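Local coordinates for ABC transporter, periplasmic substrate-binding protein (Thermotoga maritima, PDB 2HPG), which probably binds a small solute in the periplasm for uptake by a tripartite ATP-independent (TRAP) transporter, at residues 207-221 with 272-286. Sequence-based numbering, arbitrary orientation. Where two conformers were deposited one is given.
Sequences VYNGGLYEVLKYMSE and YKQKCIEKGMAVIPA
With CG anti to the backbone N (chi1 -173°), the Tyr-208 ring reaches the end of helix 243-278; Lys-275 sets CB over one face, 3.9 Å from the centroid, and Lys-279, just past the helix, brings CG to its edge. Tyr-272 CE1 lies 3.8 Å from Tyr-208 CD2, the two rings oblique. On the Tyr-213 ring, swung by chi1 50° between its own backbone N and carbonyl carbon, Lys-279 CB sits 3.8 Å from the centroid; the bend at chi2 lays the rest of that lysine chain along the ring toward its hydroxyl. Replacing the Tyr-208 ring by the methyl of an alanine is likely to open a gap beside Tyr-272 and both lysines, Lys-275 CB losing its aromatic face. Val-207 CG1 and Met-281 SE, a selenomethionine atom, meet tip to tip at 3.7 Å. After the Schellman turn at Gly-280, strand 282-284 joins strand 218-234 in parallel, an added strand of the mixed sheet in this periplasmic-binding-protein fold. Met-219 is held through both its backbone N, which donates to Ala-282 O (3.0 Å), and its backbone O, which accepts from Ile-284 N (2.8 Å). Farther along, Glu-221 OE2 forms a salt bridge with the extended Lys-273, whose NZ lies 2.8 Å away on the syn side, 28° out of the carboxylate plane, and also bonds the Tyr-204 hydroxyl.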
ATOM      1  N   VAL A 207      -6.970  12.184  -4.245  1.00 15.57           N
ATOM      2  CA  VAL A 207      -7.960  13.255  -4.096  1.00 15.33           C
ATOM      3  C   VAL A 207      -7.965  14.130  -5.342  1.00 16.07           C
ATOM      4  O   VAL A 207      -9.025  14.458  -5.873  1.00 17.09           O
ATOM      5  CB  VAL A 207      -7.692  14.130  -2.859  1.00 14.85           C
ATOM      6  CG1 VAL A 207      -8.623  15.370  -2.853  1.00 14.33           C
ATOM      7  CG2 VAL A 207      -7.859  13.298  -1.567  1.00 14.08           C
ATOM      8  N   TYR A 208      -6.788  14.503  -5.827  1.00 16.01           N
ATOM      9  CA  TYR A 208      -6.735  15.386  -6.993  1.00 16.45           C
ATOM     10  C   TYR A 208      -7.241  14.713  -8.290  1.00 16.84           C
ATOM     11  O   TYR A 208      -8.056  15.283  -9.055  1.00 16.62           O
ATOM     12  CB  TYR A 208      -5.321  15.921  -7.224  1.00 17.24           C
ATOM     13  CG  TYR A 208      -5.298  16.971  -8.345  1.00 17.14           C
ATOM     14  CD1 TYR A 208      -5.695  18.266  -8.099  1.00 18.66           C
ATOM     15  CD2 TYR A 208      -4.888  16.636  -9.637  1.00 19.69           C
ATOM     16  CE1 TYR A 208      -5.697  19.230  -9.119  1.00 18.50           C
ATOM     17  CE2 TYR A 208      -4.885  17.581 -10.667  1.00 18.92           C
ATOM     18  CZ  TYR A 208      -5.291  18.883 -10.389  1.00 20.28           C
ATOM     19  OH  TYR A 208      -5.296  19.872 -11.381  1.00 23.15           O
ATOM     20  N   ASN A 209      -6.709  13.537  -8.578  1.00 16.63           N
ATOM     21  CA  ASN A 209      -7.065  12.819  -9.805  1.00 16.65           C
ATOM     22  C   ASN A 209      -8.536  12.386  -9.809  1.00 16.49           C
ATOM     23  O   ASN A 209      -9.133  12.261 -10.856  1.00 16.28           O
ATOM     24  CB  ASN A 209      -6.146  11.619 -10.010  1.00 17.06           C
ATOM     25  CG  ASN A 209      -4.723  12.029 -10.365  1.00 18.47           C
ATOM     26  OD1 ASN A 209      -4.505  13.030 -11.050  1.00 21.11           O
ATOM     27  ND2 ASN A 209      -3.754  11.246  -9.923  1.00 21.20           N
ATOM     28  N   GLY A 210      -9.111  12.144  -8.643  1.00 16.08           N
ATOM     29  CA  GLY A 210     -10.544  11.854  -8.561  1.00 16.07           C
ATOM     30  C   GLY A 210     -11.467  13.070  -8.572  1.00 16.30           C
ATOM     31  O   GLY A 210     -12.714  12.908  -8.491  1.00 15.67           O
ATOM     32  N   GLY A 211     -10.880  14.274  -8.632  1.00 15.43           N
ATOM     33  CA  GLY A 211     -11.621  15.529  -8.565  1.00 15.44           C
ATOM     34  C   GLY A 211     -12.443  15.641  -7.310  1.00 15.88           C
ATOM     35  O   GLY A 211     -13.471  16.312  -7.280  1.00 16.25           O
ATOM     36  N   LEU A 212     -11.995  14.992  -6.248  1.00 15.95           N
ATOM     37  CA  LEU A 212     -12.795  14.951  -5.018  1.00 16.24           C
ATOM     38  C   LEU A 212     -12.834  16.302  -4.283  1.00 16.04           C
ATOM     39  O   LEU A 212     -13.684  16.523  -3.438  1.00 16.37           O
ATOM     40  CB  LEU A 212     -12.283  13.835  -4.102  1.00 15.98           C
ATOM     41  CG  LEU A 212     -12.656  12.433  -4.582  1.00 16.12           C
ATOM     42  CD1 LEU A 212     -11.850  11.375  -3.790  1.00 19.18           C
ATOM     43  CD2 LEU A 212     -14.178  12.191  -4.481  1.00 15.94           C
ATOM     44  N   TYR A 213     -11.943  17.217  -4.645  1.00 16.71           N
ATOM     45  CA  TYR A 213     -11.971  18.577  -4.126  1.00 17.04           C
ATOM     46  C   TYR A 213     -13.266  19.329  -4.479  1.00 16.98           C
ATOM     47  O   TYR A 213     -13.600  20.320  -3.836  1.00 16.97           O
ATOM     48  CB  TYR A 213     -10.758  19.370  -4.635  1.00 17.69           C
ATOM     49  CG  TYR A 213     -10.560  19.286  -6.127  1.00 17.18           C
ATOM     50  CD1 TYR A 213     -11.310  20.065  -7.000  1.00 17.70           C
ATOM     51  CD2 TYR A 213      -9.610  18.436  -6.660  1.00 16.56           C
ATOM     52  CE1 TYR A 213     -11.124  19.979  -8.373  1.00 17.49           C
ATOM     53  CE2 TYR A 213      -9.432  18.335  -8.028  1.00 17.91           C
ATOM     54  CZ  TYR A 213     -10.180  19.119  -8.878  1.00 18.03           C
ATOM     55  OH  TYR A 213      -9.983  19.008 -10.241  1.00 18.19           O
ATOM     56  N   GLU A 214     -14.001  18.837  -5.462  1.00 17.01           N
ATOM     57  CA  GLU A 214     -15.315  19.414  -5.804  1.00 17.83           C
ATOM     58  C   GLU A 214     -16.362  19.151  -4.716  1.00 18.37           C
ATOM     59  O   GLU A 214     -17.348  19.888  -4.608  1.00 18.21           O
ATOM     60  CB  GLU A 214     -15.810  18.857  -7.127  1.00 18.06           C
ATOM     61  CG  GLU A 214     -14.958  19.176  -8.344  1.00 19.48           C
ATOM     62  CD  GLU A 214     -15.076  20.617  -8.847  1.00 22.83           C
ATOM     63  OE1 GLU A 214     -15.833  21.402  -8.243  1.00 21.06           O
ATOM     64  OE2 GLU A 214     -14.410  20.958  -9.863  1.00 21.61           O
ATOM     65  N   VAL A 215     -16.163  18.110  -3.902  1.00 18.13           N
ATOM     66  CA  VAL A 215     -17.214  17.684  -2.941  1.00 18.11           C
ATOM     67  C   VAL A 215     -16.753  17.551  -1.492  1.00 18.44           C
ATOM     68  O   VAL A 215     -17.579  17.401  -0.595  1.00 19.12           O
ATOM     69  CB  VAL A 215     -17.910  16.367  -3.428  1.00 18.09           C
ATOM     70  CG1 VAL A 215     -18.883  16.681  -4.547  1.00 18.15           C
ATOM     71  CG2 VAL A 215     -16.866  15.258  -3.846  1.00 16.78           C
ATOM     72  N   LEU A 216     -15.435  17.585  -1.277  1.00 18.58           N
ATOM     73  CA  LEU A 216     -14.836  17.581   0.039  1.00 18.89           C
ATOM     74  C   LEU A 216     -13.876  18.782   0.131  1.00 19.40           C
ATOM     75  O   LEU A 216     -13.113  19.063  -0.785  1.00 18.58           O
ATOM     76  CB  LEU A 216     -14.094  16.254   0.285  1.00 18.60           C
ATOM     77  CG  LEU A 216     -14.910  14.960   0.287  1.00 17.81           C
ATOM     78  CD1 LEU A 216     -14.004  13.731   0.017  1.00 16.23           C
ATOM     79  CD2 LEU A 216     -15.653  14.780   1.640  1.00 15.13           C
ATOM     80  N   LYS A 217     -13.933  19.484   1.254  1.00 20.30           N
ATOM     81  CA  LYS A 217     -13.177  20.722   1.442  1.00 20.13           C
ATOM     82  C   LYS A 217     -11.856  20.537   2.186  1.00 19.78           C
ATOM     83  O   LYS A 217     -10.873  21.218   1.868  1.00 18.43           O
ATOM     84  CB  LYS A 217     -14.033  21.762   2.175  1.00 20.39           C
ATOM     85  CG  LYS A 217     -13.249  23.007   2.594  1.00 21.23           C
ATOM     86  CD  LYS A 217     -14.157  24.129   3.020  1.00 23.32           C
ATOM     87  CE  LYS A 217     -13.349  25.264   3.688  1.00 24.76           C
ATOM     88  NZ  LYS A 217     -14.187  26.468   3.957  1.00 27.03           N
ATOM     89  N   TYR A 218     -11.825  19.643   3.178  1.00 19.48           N
ATOM     90  CA  TYR A 218     -10.672  19.541   4.078  1.00 19.18           C
ATOM     91  C   TYR A 218      -9.783  18.312   3.904  1.00 18.84           C
ATOM     92  O   TYR A 218     -10.259  17.178   3.837  1.00 18.98           O
ATOM     93  CB  TYR A 218     -11.127  19.556   5.539  1.00 19.53           C
ATOM     94  CG  TYR A 218     -11.785  20.839   5.957  1.00 19.71           C
ATOM     95  CD1 TYR A 218     -11.026  21.917   6.382  1.00 20.18           C
ATOM     96  CD2 TYR A 218     -13.166  20.979   5.917  1.00 20.72           C
ATOM     97  CE1 TYR A 218     -11.613  23.111   6.748  1.00 21.43           C
ATOM     98  CE2 TYR A 218     -13.768  22.160   6.290  1.00 21.20           C
ATOM     99  CZ  TYR A 218     -12.983  23.217   6.701  1.00 20.73           C
ATOM    100  OH  TYR A 218     -13.556  24.386   7.064  1.00 22.75           O
HETATM  101  N   MSE A 219      -8.478  18.569   3.836  1.00 17.96           N
HETATM  102  CA  MSE A 219      -7.473  17.532   3.971  0.50 17.87           C
HETATM  103  C   MSE A 219      -6.819  17.712   5.329  1.00 17.39           C
HETATM  104  O   MSE A 219      -6.146  18.715   5.553  1.00 16.78           O
HETATM  105  CB  MSE A 219      -6.431  17.664   2.866  0.50 18.43           C
HETATM  106  CG  MSE A 219      -5.672  16.386   2.634  0.50 19.85           C
HETATM  107 SE   MSE A 219      -6.510  15.330   1.243  0.40 24.67          SE
HETATM  108  CE  MSE A 219      -5.076  14.035   0.991  0.50 20.10           C
ATOM    109  N   SER A 220      -7.048  16.773   6.250  1.00 16.80           N
ATOM    110  CA  SER A 220      -6.460  16.853   7.579  1.00 15.94           C
ATOM    111  C   SER A 220      -5.333  15.836   7.689  1.00 15.93           C
ATOM    112  O   SER A 220      -5.556  14.623   7.531  1.00 14.40           O
ATOM    113  CB  SER A 220      -7.504  16.584   8.660  1.00 16.14           C
ATOM    114  OG  SER A 220      -8.711  17.287   8.429  1.00 14.05           O
ATOM    115  N   GLU A 221      -4.122  16.334   7.950  1.00 16.12           N
ATOM    116  CA  GLU A 221      -2.905  15.566   7.782  1.00 16.05           C
ATOM    117  C   GLU A 221      -2.546  14.698   8.983  1.00 16.48           C
ATOM    118  O   GLU A 221      -1.489  14.862   9.615  1.00 17.08           O
ATOM    119  CB  GLU A 221      -1.748  16.481   7.405  1.00 16.07           C
ATOM    120  CG  GLU A 221      -1.870  17.075   6.000  1.00 16.14           C
ATOM    121  CD  GLU A 221      -0.609  17.752   5.574  1.00 16.94           C
ATOM    122  OE1 GLU A 221       0.181  18.108   6.462  1.00 19.81           O
ATOM    123  OE2 GLU A 221      -0.403  17.963   4.369  1.00 17.37           O
ATOM    124  N   TYR A 272       0.863  17.555  -5.739  1.00 17.96           N
ATOM    125  CA  TYR A 272      -0.581  17.362  -5.681  1.00 16.95           C
ATOM    126  C   TYR A 272      -1.210  18.135  -4.541  1.00 15.74           C
ATOM    127  O   TYR A 272      -2.313  18.638  -4.688  1.00 16.12           O
ATOM    128  CB  TYR A 272      -0.915  15.874  -5.567  1.00 17.61           C
ATOM    129  CG  TYR A 272      -0.848  15.115  -6.874  1.00 17.57           C
ATOM    130  CD1 TYR A 272      -1.696  15.436  -7.928  1.00 16.38           C
ATOM    131  CD2 TYR A 272       0.023  14.059  -7.038  1.00 15.80           C
ATOM    132  CE1 TYR A 272      -1.657  14.740  -9.125  1.00 18.34           C
ATOM    133  CE2 TYR A 272       0.068  13.333  -8.227  1.00 18.78           C
ATOM    134  CZ  TYR A 272      -0.775  13.690  -9.274  1.00 19.93           C
ATOM    135  OH  TYR A 272      -0.737  12.984 -10.449  1.00 21.48           O
ATOM    136  N   LYS A 273      -0.501  18.255  -3.418  1.00 15.05           N
ATOM    137  CA  LYS A 273      -0.938  19.123  -2.317  1.00 15.13           C
ATOM    138  C   LYS A 273      -1.127  20.547  -2.802  1.00 15.08           C
ATOM    139  O   LYS A 273      -2.161  21.157  -2.548  1.00 13.40           O
ATOM    140  CB  LYS A 273       0.067  19.090  -1.146  1.00 14.91           C
ATOM    141  CG  LYS A 273      -0.354  19.925   0.074  1.00 14.14           C
ATOM    142  CD  LYS A 273       0.567  19.708   1.265  1.00 15.64           C
ATOM    143  CE  LYS A 273       0.155  20.562   2.460  1.00 15.31           C
ATOM    144  NZ  LYS A 273       1.015  20.320   3.641  1.00 12.81           N
ATOM    145  N   GLN A 274      -0.130  21.063  -3.519  1.00 15.36           N
ATOM    146  CA  GLN A 274      -0.216  22.411  -4.093  1.00 16.41           C
ATOM    147  C   GLN A 274      -1.368  22.536  -5.065  1.00 16.76           C
ATOM    148  O   GLN A 274      -2.055  23.580  -5.088  1.00 18.65           O
ATOM    149  CB  GLN A 274       1.081  22.805  -4.834  1.00 16.22           C
ATOM    150  CG  GLN A 274       2.340  22.891  -4.007  1.00 19.12           C
ATOM    151  CD  GLN A 274       2.225  23.735  -2.762  1.00 20.63           C
ATOM    152  OE1 GLN A 274       1.502  23.388  -1.833  1.00 22.10           O
ATOM    153  NE2 GLN A 274       2.979  24.833  -2.711  1.00 21.88           N
ATOM    154  N   LYS A 275      -1.576  21.514  -5.895  1.00 16.98           N
ATOM    155  CA  LYS A 275      -2.713  21.539  -6.834  1.00 16.34           C
ATOM    156  C   LYS A 275      -4.037  21.523  -6.103  1.00 16.06           C
ATOM    157  O   LYS A 275      -4.979  22.165  -6.527  1.00 15.08           O
ATOM    158  CB  LYS A 275      -2.652  20.360  -7.805  1.00 17.30           C
ATOM    159  CG  LYS A 275      -1.576  20.506  -8.852  1.00 17.23           C
ATOM    160  CD  LYS A 275      -1.329  19.247  -9.588  1.00 18.13           C
ATOM    161  CE  LYS A 275      -0.692  19.537 -10.949  1.00 23.03           C
ATOM    162  NZ  LYS A 275       0.048  18.356 -11.489  1.00 26.40           N
ATOM    163  N   CYS A 276      -4.124  20.791  -4.999  1.00 15.11           N
ATOM    164  CA  CYS A 276      -5.367  20.726  -4.220  1.00 14.96           C
ATOM    165  C   CYS A 276      -5.679  22.064  -3.548  1.00 15.28           C
ATOM    166  O   CYS A 276      -6.829  22.511  -3.509  1.00 15.07           O
ATOM    167  CB  CYS A 276      -5.292  19.624  -3.151  1.00 15.36           C
ATOM    168  SG  CYS A 276      -5.500  17.903  -3.773  1.00 15.03           S
ATOM    169  N   ILE A 277      -4.648  22.680  -2.984  1.00 15.30           N
ATOM    170  CA  ILE A 277      -4.741  24.040  -2.448  1.00 15.58           C
ATOM    171  C   ILE A 277      -5.233  24.981  -3.535  1.00 16.05           C
ATOM    172  O   ILE A 277      -6.171  25.735  -3.330  1.00 15.97           O
ATOM    173  CB  ILE A 277      -3.387  24.517  -1.872  1.00 16.22           C
ATOM    174  CG1 ILE A 277      -3.062  23.752  -0.589  1.00 13.84           C
ATOM    175  CG2 ILE A 277      -3.421  26.012  -1.529  1.00 14.77           C
ATOM    176  CD1 ILE A 277      -1.704  24.103   0.018  1.00 15.33           C
ATOM    177  N   GLU A 278      -4.643  24.884  -4.715  1.00 16.59           N
ATOM    178  CA  GLU A 278      -5.079  25.698  -5.850  1.00 17.44           C
ATOM    179  C   GLU A 278      -6.509  25.418  -6.345  1.00 18.27           C
ATOM    180  O   GLU A 278      -7.077  26.226  -7.079  1.00 18.12           O
ATOM    181  CB  GLU A 278      -4.069  25.550  -6.977  1.00 17.30           C
ATOM    182  CG  GLU A 278      -2.721  26.135  -6.576  1.00 18.22           C
ATOM    183  CD  GLU A 278      -1.528  25.530  -7.281  1.00 19.71           C
ATOM    184  OE1 GLU A 278      -1.673  24.638  -8.147  1.00 22.39           O
ATOM    185  OE2 GLU A 278      -0.405  25.953  -6.941  1.00 21.97           O
ATOM    186  N   LYS A 279      -7.084  24.282  -5.954  1.00 18.48           N
ATOM    187  CA  LYS A 279      -8.478  23.960  -6.266  1.00 19.33           C
ATOM    188  C   LYS A 279      -9.396  24.301  -5.116  1.00 19.72           C
ATOM    189  O   LYS A 279     -10.584  24.034  -5.172  1.00 21.13           O
ATOM    190  CB  LYS A 279      -8.624  22.480  -6.654  1.00 19.08           C
ATOM    191  CG  LYS A 279      -7.955  22.133  -7.952  1.00 19.48           C
ATOM    192  CD  LYS A 279      -8.712  22.753  -9.134  1.00 21.26           C
ATOM    193  CE  LYS A 279      -8.026  22.451 -10.447  1.00 21.78           C
ATOM    194  NZ  LYS A 279      -8.860  22.855 -11.623  1.00 23.00           N
ATOM    195  N   GLY A 280      -8.832  24.873  -4.058  1.00 20.30           N
ATOM    196  CA  GLY A 280      -9.610  25.511  -3.023  1.00 19.91           C
ATOM    197  C   GLY A 280      -9.782  24.700  -1.757  1.00 20.20           C
ATOM    198  O   GLY A 280     -10.593  25.055  -0.922  1.00 19.74           O
HETATM  199  N   MSE A 281      -9.012  23.624  -1.601  1.00 19.90           N
HETATM  200  CA  MSE A 281      -9.106  22.807  -0.398  1.00 20.41           C
HETATM  201  C   MSE A 281      -8.402  23.478   0.763  1.00 19.96           C
HETATM  202  O   MSE A 281      -7.421  24.196   0.574  1.00 20.33           O
HETATM  203  CB  MSE A 281      -8.500  21.429  -0.621  1.00 20.25           C
HETATM  204  CG  MSE A 281      -9.259  20.593  -1.621  1.00 21.90           C
HETATM  205 SE   MSE A 281      -8.701  18.745  -1.425  0.75 21.68          SE
HETATM  206  CE  MSE A 281      -9.764  18.208   0.135  1.00 16.98           C
ATOM    207  N   ALA A 282      -8.910  23.231   1.968  1.00 18.97           N
ATOM    208  CA  ALA A 282      -8.281  23.683   3.194  1.00 18.45           C
ATOM    209  C   ALA A 282      -7.497  22.547   3.805  1.00 18.47           C
ATOM    210  O   ALA A 282      -8.061  21.500   4.092  1.00 19.36           O
ATOM    211  CB  ALA A 282      -9.328  24.149   4.177  1.00 19.21           C
ATOM    212  N   VAL A 283      -6.198  22.751   3.995  1.00 18.06           N
ATOM    213  CA  VAL A 283      -5.335  21.748   4.619  1.00 17.56           C
ATOM    214  C   VAL A 283      -5.224  22.042   6.090  1.00 18.28           C
ATOM    215  O   VAL A 283      -4.910  23.162   6.459  1.00 19.20           O
ATOM    216  CB  VAL A 283      -3.934  21.771   4.002  1.00 17.13           C
ATOM    217  CG1 VAL A 283      -3.006  20.812   4.729  1.00 15.78           C
ATOM    218  CG2 VAL A 283      -4.028  21.408   2.556  1.00 15.61           C
ATOM    219  N   ILE A 284      -5.503  21.045   6.936  1.00 18.75           N
ATOM    220  CA  ILE A 284      -5.205  21.110   8.356  1.00 18.39           C
ATOM    221  C   ILE A 284      -3.846  20.446   8.542  1.00 18.91           C
ATOM    222  O   ILE A 284      -3.743  19.232   8.433  1.00 18.66           O
ATOM    223  CB  ILE A 284      -6.253  20.373   9.194  1.00 18.16           C
ATOM    224  CG1 ILE A 284      -7.663  20.863   8.836  1.00 18.48           C
ATOM    225  CG2 ILE A 284      -5.975  20.580  10.664  1.00 17.63           C
ATOM    226  CD1 ILE A 284      -7.871  22.348   9.040  1.00 19.54           C
ATOM    227  N   PRO A 285      -2.781  21.243   8.764  1.00 19.68           N
ATOM    228  CA  PRO A 285      -1.432  20.690   8.748  1.00 20.03           C
ATOM    229  C   PRO A 285      -1.195  19.761   9.922  1.00 20.52           C
ATOM    230  O   PRO A 285      -1.927  19.819  10.909  1.00 20.05           O
ATOM    231  CB  PRO A 285      -0.513  21.922   8.867  1.00 19.95           C
ATOM    232  CG  PRO A 285      -1.379  23.101   8.905  1.00 19.47           C
ATOM    233  CD  PRO A 285      -2.792  22.689   9.050  1.00 19.93           C
ATOM    234  N   ALA A 286      -0.180  18.916   9.803  1.00 21.72           N
ATOM    235  CA  ALA A 286       0.109  17.906  10.824  1.00 23.30           C
ATOM    236  C   ALA A 286       0.336  18.564  12.184  1.00 24.94           C
ATOM    237  O   ALA A 286      -0.218  18.135  13.205  1.00 25.95           O
ATOM    238  CB  ALA A 286       1.331  17.050  10.408  1.00 23.10           C
TER
HETATM  239  O   HOH W   1       2.252  19.376   7.329  1.00 38.26           O